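Local coordinates for protein erythromycin C-12 hydroxylase (Saccharopolyspora erythraea, PDB 2JJN) that uses heme b, NADPH and molecular oxygen to hydroxylate the macrolactone ring of erythromycin D at C-12, giving erythromycin C in antibiotic biosynthesis, at residues G49-F54 with A302-P307; R119-S124 with P144-A149; D265-A268 with R273-A276. The protein carries 2 engineered substitutions. All blocks are in the same frame, centred on the assembly; numbering follows the deposited sequence. Where two conformers were deposited one is given.

Interaction 1 (G49-F54 with A302-P307); sequences GVWHVF and AGVPIP
Trp51 meets Val304, Pro305, Ile306 and Pro307 with its indole, and nearly all of this contact is packing on that one ring system. The CH-pi component comes from Ile306: its CG2 sits 4.0 Å from the centroid of the five-membered ring of Trp51, only 3° off the ring normal, while CG1 lies over the same face nearer the six-membered ring, 3.9 Å from Trp51 CE3. The two gamma carbons thus cover the five-membered ring and the adjoining CD2-CE3 side.

Apolar contacts at oblique angles add to this, Val304 CG1 at 3.8 Å from Trp51 CZ3 and Pro307 CD at 3.8 Å from Trp51 CZ2. Trp51 belongs to strand 51-53 of the mixed five-stranded sheet characteristic of the P450 fold, paired by backbone bonds with strand 311-315; strand 304-306 is half of a two-stranded antiparallel hairpin with 299-301. The strand axes come no closer than 10.0 Å, their N-to-C directions 135° apart, so the hairpin meets the sheet here through the Trp51 side chain and not through strand pairing.

A backbone oxygen also touches the ring: Pro305 O approaches Trp51 CH2 at 3.3 Å. With CG of Trp51 set opposite its carbonyl carbon (chi1 -71°), the indole extends from a CB directed at the hairpin and lies against Ile306.

Interaction 2 (R119-S124 with P144-A149); sequences RDVTRS and PVTIVA
Val121 meets Thr146 and Ile147 through a single methyl, CG2, in a small buried contact between helices 115-127 and 142-152 that covers 106 Å² in all. Ahead of it in sequence, Arg119 turns away from helix 142-152 and forms salt bridges with Glu368 and Glu369 of helix 356-374, tying its helix to another neighbour.

At Val121 the CB points across the gap, and chi1 of 169° places CG1 opposite the backbone N and CG2 opposite the carbonyl carbon. That CG2 meets Thr146 CG2 tip to tip at 4.1 Å. Thr146 turns its methyl to the contact while its OG1 bonds back to the Pro142 carbonyl of its own helix, so the hydroxyl is satisfied without a partner across the interface. Ile147 reaches the same valine methyl with its far end, CD1 to Val121 CG2 at 4.2 Å, the two side chains running alongside each other and pointing opposite ways.

Further along, Arg123 pairs with Glu369, again on helix 356-374. With 8.2 Å between the CA atoms of Val121 and Thr146, and methyls at van der Waals distance, the arrangement is apolar helix-helix packing within the largely helical P450 fold.

Interaction 3 (D265-A268 with R273-A276); sequences DAAA and RIPA
This is a local contact between consecutive helices, 262-269 and 274-284, made across the short connection that joins them in the helical part of the P450 fold, and it is part hydrogen bond and part apolar packing. Only four residues separate the segments, and the CA atoms of Ala267 and Arg273 come within 5.5 Å.

The polar half is Arg273 to Ala266, and it belongs to one of the two conformers deposited for the arginine. In it Arg273 NH1 donates to Ala266 O over 2.8 Å, with an N-H...O angle of 168°, so the bond is nearly straight. The carbonyl oxygen lies at the guanidinium edge, 7° out of its plane; seen from the carbonyl, the donor is tilted 23° from the C=O plane. A chain extended from CG to NE carries the guanidinium to this carbonyl. On the way the aliphatic part of the arginine lies against the Ala266 peptide, its CD 3.2 Å from Ala266 O.

The apolar half is Ala267 against Ile274, CB to CG1 at 4.0 Å. Both side chains also touch helix 356-374, Ala267 at Ile371 and Ile274 at Leu367 and Glu368, so this pair faces a third helix.

Glu269, at the end of the first helix, forms a salt bridge with the same Arg273 NH1. In this conformer one nitrogen is therefore shared between a backbone carbonyl and a carboxylate, an arrangement that would tend to restrain the guanidinium and would be expected to offset the negative charge of Glu269.

How the interactions relate
The three contacts occupy separate parts of the molecule, and none touches another. Interactions 2 and 3 are the nearer pair, with centres 21 Å and nearest atoms about 8 Å apart; both border helix 356-374, which links them, as Glu368 meets a residue of each. Interaction 1 lies in the beta region, its centre 42 Å from that of interaction 2, on the opposite side of the chain's centre, and 40 Å from that of interaction 3. The side chain of Ile147 is about 8 Å from the heme and that of Ile274 about 13 Å. Interaction 1 comes near site residues: the side chain of Trp51 is about 9 Å from that of heme-binding Arg293 and about 10 Å from that of substrate-binding Gln292.

Interaction 1 (G49-F54 with A302-P307)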
loop_
_atom_site.group_PDB
_atom_site.type_symbol
_atom_site.label_atom_id
_atom_site.label_comp_id
_atom_site.label_asym_id
_atom_site.label_seq_id
_atom_site.Cartn_x
_atom_site.Cartn_y
_atom_site.Cartn_z
ATOM N N GLY A 49 -8.049 23.799 -2.611
ATOM C CA GLY A 49 -7.484 23.979 -3.973
ATOM C C GLY A 49 -6.786 22.734 -4.487
ATOM O O GLY A 49 -5.982 22.808 -5.424
ATOM N N VAL A 50 -7.135 21.590 -3.894
ATOM C CA VAL A 50 -6.626 20.282 -4.334
ATOM C C VAL A 50 -7.678 19.666 -5.240
ATOM O O VAL A 50 -8.862 19.723 -4.950
ATOM C CB VAL A 50 -6.371 19.352 -3.121
ATOM C CG1 VAL A 50 -5.948 17.990 -3.617
ATOM C CG2 VAL A 50 -5.283 19.941 -2.254
ATOM N N TRP A 51 -7.232 19.080 -6.347
ATOM C CA TRP A 51 -8.156 18.559 -7.341
ATOM C C TRP A 51 -8.235 17.065 -7.190
ATOM O O TRP A 51 -7.336 16.410 -6.560
ATOM C CB TRP A 51 -7.624 18.905 -8.738
ATOM C CG TRP A 51 -7.745 20.391 -8.999
ATOM C CD1 TRP A 51 -6.953 21.397 -8.493
ATOM C CD2 TRP A 51 -8.754 21.036 -9.778
ATOM N NE1 TRP A 51 -7.394 22.629 -8.936
ATOM C CE2 TRP A 51 -8.495 22.436 -9.730
ATOM C CE3 TRP A 51 -9.862 20.563 -10.524
ATOM C CZ2 TRP A 51 -9.283 23.374 -10.410
ATOM C CZ3 TRP A 51 -10.634 21.497 -11.218
ATOM C CH2 TRP A 51 -10.330 22.886 -11.168
ATOM N N HIS A 52 -9.365 16.525 -7.599
ATOM C CA HIS A 52 -9.619 15.112 -7.407
ATOM C C HIS A 52 -10.185 14.557 -8.714
ATOM O O HIS A 52 -11.099 15.165 -9.313
ATOM C CB HIS A 52 -10.703 14.955 -6.336
ATOM C CG HIS A 52 -10.246 15.417 -4.999
ATOM N ND1 HIS A 52 -9.750 14.550 -4.041
ATOM C CD2 HIS A 52 -10.186 16.663 -4.470
ATOM C CE1 HIS A 52 -9.399 15.258 -2.968
ATOM N NE2 HIS A 52 -9.670 16.533 -3.197
ATOM N N VAL A 53 -9.701 13.370 -9.087
ATOM C CA VAL A 53 -10.063 12.773 -10.371
ATOM C C VAL A 53 -10.694 11.409 -10.072
ATOM O O VAL A 53 -10.086 10.576 -9.387
ATOM C CB VAL A 53 -8.819 12.644 -11.245
ATOM C CG1 VAL A 53 -9.154 11.869 -12.510
ATOM C CG2 VAL A 53 -8.361 14.078 -11.599
ATOM N N PHE A 54 -11.924 11.198 -10.570
ATOM C CA PHE A 54 -12.732 10.043 -10.145
ATOM C C PHE A 54 -12.954 8.916 -11.155
ATOM O O PHE A 54 -13.205 7.777 -10.767
ATOM C CB PHE A 54 -14.116 10.511 -9.645
ATOM C CG PHE A 54 -14.018 11.466 -8.475
ATOM C CD1 PHE A 54 -14.355 12.806 -8.624
ATOM C CD2 PHE A 54 -13.481 11.037 -7.287
ATOM C CE1 PHE A 54 -14.267 13.684 -7.544
ATOM C CE2 PHE A 54 -13.370 11.914 -6.174
ATOM C CZ PHE A 54 -13.767 13.260 -6.318
ATOM N N ALA A 302 -10.758 15.550 -18.775
ATOM C CA ALA A 302 -12.171 15.472 -19.042
ATOM C C ALA A 302 -12.765 16.845 -19.402
ATOM O O ALA A 302 -13.918 17.118 -19.069
ATOM C CB ALA A 302 -12.960 14.838 -17.872
ATOM N N GLY A 303 -11.918 17.676 -20.017
ATOM C CA GLY A 303 -12.340 19.009 -20.439
ATOM C C GLY A 303 -12.440 20.003 -19.306
ATOM O O GLY A 303 -12.879 21.145 -19.519
ATOM N N VAL A 304 -12.013 19.599 -18.106
ATOM C CA VAL A 304 -12.065 20.475 -16.930
ATOM C C VAL A 304 -10.674 21.097 -16.755
ATOM O O VAL A 304 -9.672 20.358 -16.678
ATOM C CB VAL A 304 -12.447 19.698 -15.652
ATOM C CG1 VAL A 304 -12.478 20.664 -14.443
ATOM C CG2 VAL A 304 -13.856 19.074 -15.851
ATOM N N PRO A 305 -10.599 22.434 -16.712
ATOM C CA PRO A 305 -9.302 23.110 -16.700
ATOM C C PRO A 305 -8.695 23.084 -15.304
ATOM O O PRO A 305 -9.343 23.455 -14.311
ATOM C CB PRO A 305 -9.653 24.552 -17.119
ATOM C CG PRO A 305 -11.038 24.756 -16.603
ATOM C CD PRO A 305 -11.708 23.412 -16.843
ATOM N N ILE A 306 -7.462 22.578 -15.241
ATOM C CA ILE A 306 -6.697 22.529 -13.999
ATOM C C ILE A 306 -5.451 23.443 -14.111
ATOM O O ILE A 306 -4.744 23.381 -15.072
ATOM C CB ILE A 306 -6.270 21.089 -13.673
ATOM C CG1 ILE A 306 -7.478 20.160 -13.561
ATOM C CG2 ILE A 306 -5.516 21.096 -12.341
ATOM C CD1 ILE A 306 -7.099 18.656 -13.296
ATOM N N PRO A 307 -5.266 24.355 -13.157
ATOM C CA PRO A 307 -4.124 25.269 -13.289
ATOM C C PRO A 307 -2.795 24.585 -12.985
ATOM O O PRO A 307 -2.761 23.463 -12.464
ATOM C CB PRO A 307 -4.374 26.327 -12.223
ATOM C CG PRO A 307 -5.274 25.661 -11.272
ATOM C CD PRO A 307 -6.066 24.616 -11.943
#

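Interaction 2 (R119-S124 with P144-A149)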
loop_
_atom_site.group_PDB
_atom_site.type_symbol
_atom_site.label_atom_id
_atom_site.label_comp_id
_atom_site.label_asym_id
_atom_site.label_seq_id
_atom_site.Cartn_x
_atom_site.Cartn_y
_atom_site.Cartn_z
ATOM N N ARG A 119 6.093 -18.327 4.947
ATOM C CA ARG A 119 5.213 -19.399 5.409
ATOM C C ARG A 119 5.532 -19.796 6.853
ATOM O O ARG A 119 4.639 -19.996 7.675
ATOM C CB ARG A 119 5.275 -20.596 4.487
ATOM C CG ARG A 119 4.098 -21.587 4.781
ATOM C CD ARG A 119 4.105 -22.729 3.757
ATOM N NE ARG A 119 4.036 -22.237 2.388
ATOM C CZ ARG A 119 2.916 -21.762 1.812
ATOM N NH1 ARG A 119 1.737 -21.697 2.482
ATOM N NH2 ARG A 119 2.970 -21.392 0.522
ATOM N N ASP A 120 6.809 -19.907 7.169
ATOM C CA ASP A 120 7.258 -20.253 8.521
ATOM C C ASP A 120 6.794 -19.242 9.559
ATOM O O ASP A 120 6.226 -19.588 10.582
ATOM C CB ASP A 120 8.796 -20.297 8.478
ATOM C CG ASP A 120 9.405 -20.633 9.821
ATOM O OD1 ASP A 120 9.053 -21.697 10.349
ATOM O OD2 ASP A 120 10.291 -19.884 10.321
ATOM N N VAL A 121 7.065 -17.959 9.318
ATOM C CA VAL A 121 6.630 -16.899 10.236
ATOM C C VAL A 121 5.125 -16.915 10.387
ATOM O O VAL A 121 4.612 -16.875 11.496
ATOM C CB VAL A 121 7.109 -15.513 9.689
ATOM C CG1 VAL A 121 6.439 -14.366 10.473
ATOM C CG2 VAL A 121 8.637 -15.415 9.763
ATOM N N THR A 122 4.394 -17.021 9.277
ATOM C CA THR A 122 2.916 -17.012 9.325
ATOM C C THR A 122 2.382 -18.179 10.123
ATOM O O THR A 122 1.553 -18.012 11.031
ATOM C CB THR A 122 2.378 -17.069 7.914
ATOM O OG1 THR A 122 2.738 -15.850 7.223
ATOM C CG2 THR A 122 0.868 -17.195 7.898
ATOM N N ARG A 123 2.904 -19.360 9.835
ATOM C CA ARG A 123 2.404 -20.578 10.499
ATOM C C ARG A 123 2.681 -20.546 11.990
ATOM O O ARG A 123 1.813 -20.930 12.810
ATOM C CB ARG A 123 3.058 -21.809 9.882
ATOM C CG ARG A 123 2.375 -23.087 10.333
ATOM C CD ARG A 123 2.798 -24.259 9.487
ATOM N NE ARG A 123 2.299 -24.160 8.118
ATOM C CZ ARG A 123 2.549 -25.063 7.159
ATOM N NH1 ARG A 123 3.292 -26.141 7.445
ATOM N NH2 ARG A 123 2.110 -24.919 5.914
ATOM N N SER A 124 3.867 -20.060 12.376
ATOM C CA SER A 124 4.193 -19.965 13.805
ATOM C C SER A 124 3.397 -18.930 14.542
ATOM O O SER A 124 2.952 -19.191 15.666
ATOM C CB SER A 124 5.670 -19.683 13.953
ATOM O OG SER A 124 6.415 -20.850 13.614
ATOM N N PRO A 144 4.627 -8.568 7.627
ATOM C CA PRO A 144 5.393 -7.817 6.618
ATOM C C PRO A 144 6.617 -7.135 7.193
ATOM O O PRO A 144 7.642 -7.027 6.470
ATOM C CB PRO A 144 4.404 -6.775 6.064
ATOM C CG PRO A 144 3.131 -6.937 6.854
ATOM C CD PRO A 144 3.262 -8.025 7.837
ATOM N N VAL A 145 6.523 -6.668 8.444
ATOM C CA VAL A 145 7.681 -6.042 9.148
ATOM C C VAL A 145 8.848 -7.039 9.261
ATOM O O VAL A 145 10.023 -6.702 8.986
ATOM C CB VAL A 145 7.383 -5.523 10.631
ATOM C CG1 VAL A 145 6.271 -4.606 10.703
ATOM C CG2 VAL A 145 7.223 -6.635 11.637
ATOM N N THR A 146 8.518 -8.251 9.703
ATOM C CA THR A 146 9.503 -9.274 9.971
ATOM C C THR A 146 10.173 -9.628 8.672
ATOM O O THR A 146 11.419 -9.699 8.603
ATOM C CB THR A 146 8.839 -10.515 10.635
ATOM O OG1 THR A 146 8.426 -10.118 11.945
ATOM C CG2 THR A 146 9.828 -11.658 10.777
ATOM N N ILE A 147 9.360 -9.821 7.637
ATOM C CA ILE A 147 9.885 -10.248 6.344
ATOM C C ILE A 147 10.767 -9.187 5.695
ATOM O O ILE A 147 11.883 -9.503 5.234
ATOM C CB ILE A 147 8.744 -10.732 5.434
ATOM C CG1 ILE A 147 8.089 -11.966 6.093
ATOM C CG2 ILE A 147 9.222 -11.079 4.029
ATOM C CD1 ILE A 147 9.043 -13.167 6.292
ATOM N N VAL A 148 10.289 -7.951 5.658
ATOM C CA VAL A 148 11.088 -6.943 4.928
ATOM C C VAL A 148 12.328 -6.578 5.743
ATOM O O VAL A 148 13.397 -6.294 5.150
ATOM C CB VAL A 148 10.236 -5.713 4.490
ATOM C CG1 VAL A 148 11.129 -4.560 4.029
ATOM C CG2 VAL A 148 9.263 -6.117 3.393
ATOM N N ALA A 149 12.249 -6.602 7.073
ATOM C CA ALA A 149 13.457 -6.363 7.882
ATOM C C ALA A 149 14.509 -7.436 7.585
ATOM O O ALA A 149 15.687 -7.126 7.391
ATOM C CB ALA A 149 13.148 -6.290 9.364
#

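Interaction 3 (D265-A268 with R273-A276)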
loop_
_atom_site.group_PDB
_atom_site.type_symbol
_atom_site.label_atom_id
_atom_site.label_comp_id
_atom_site.label_asym_id
_atom_site.label_seq_id
_atom_site.Cartn_x
_atom_site.Cartn_y
_atom_site.Cartn_z
ATOM N N ASP A 265 -14.722 -22.004 1.652
ATOM C CA ASP A 265 -14.687 -23.422 1.311
ATOM C C ASP A 265 -14.159 -23.628 -0.110
ATOM O O ASP A 265 -13.467 -24.624 -0.386
ATOM C CB ASP A 265 -16.082 -24.049 1.463
ATOM C CG ASP A 265 -16.420 -24.403 2.910
ATOM O OD1 ASP A 265 -15.564 -24.303 3.830
ATOM O OD2 ASP A 265 -17.570 -24.853 3.129
ATOM N N ALA A 266 -14.465 -22.691 -0.992
ATOM C CA ALA A 266 -13.978 -22.814 -2.395
ATOM C C ALA A 266 -12.451 -22.831 -2.451
ATOM O O ALA A 266 -11.810 -23.647 -3.156
ATOM C CB ALA A 266 -14.538 -21.728 -3.224
ATOM N N ALA A 267 -11.839 -21.941 -1.655
ATOM C CA ALA A 267 -10.380 -21.839 -1.636
ATOM C C ALA A 267 -9.751 -23.012 -0.867
ATOM O O ALA A 267 -8.622 -23.416 -1.168
ATOM C CB ALA A 267 -9.976 -20.511 -0.977
ATOM N N ALA A 268 -10.490 -23.552 0.113
ATOM C CA ALA A 268 -9.991 -24.705 0.867
ATOM C C ALA A 268 -10.005 -25.917 -0.036
ATOM O O ALA A 268 -9.077 -26.740 0.030
ATOM C CB ALA A 268 -10.806 -24.963 2.125
ATOM N N ARG A 273 -7.259 -21.097 -6.202
ATOM C CA ARG A 273 -8.207 -19.966 -6.307
ATOM C C ARG A 273 -7.703 -18.732 -5.532
ATOM O O ARG A 273 -8.222 -17.627 -5.721
ATOM C CB ARG A 273 -9.576 -20.376 -5.733
ATOM C CG ARG A 273 -10.344 -21.358 -6.669
ATOM C CD ARG A 273 -11.433 -22.179 -5.954
ATOM N NE ARG A 273 -12.028 -23.097 -6.924
ATOM C CZ ARG A 273 -12.713 -24.223 -6.674
ATOM N NH1 ARG A 273 -12.945 -24.701 -5.436
ATOM N NH2 ARG A 273 -13.172 -24.906 -7.722
ATOM N N ILE A 274 -6.682 -18.906 -4.688
ATOM C CA ILE A 274 -6.286 -17.803 -3.821
ATOM C C ILE A 274 -5.704 -16.554 -4.527
ATOM O O ILE A 274 -6.099 -15.426 -4.203
ATOM C CB ILE A 274 -5.429 -18.331 -2.677
ATOM C CG1 ILE A 274 -6.330 -19.146 -1.746
ATOM C CG2 ILE A 274 -4.639 -17.246 -1.956
ATOM C CD1 ILE A 274 -5.587 -19.917 -0.644
ATOM N N PRO A 275 -4.759 -16.731 -5.477
ATOM C CA PRO A 275 -4.295 -15.536 -6.188
ATOM C C PRO A 275 -5.432 -14.667 -6.739
ATOM O O PRO A 275 -5.330 -13.410 -6.676
ATOM C CB PRO A 275 -3.403 -16.131 -7.300
ATOM C CG PRO A 275 -2.855 -17.357 -6.615
ATOM C CD PRO A 275 -4.036 -17.948 -5.921
ATOM N N ALA A 276 -6.458 -15.289 -7.321
ATOM C CA ALA A 276 -7.570 -14.487 -7.901
ATOM C C ALA A 276 -8.379 -13.784 -6.818
ATOM O O ALA A 276 -8.927 -12.666 -7.043
ATOM C CB ALA A 276 -8.477 -15.414 -8.692
#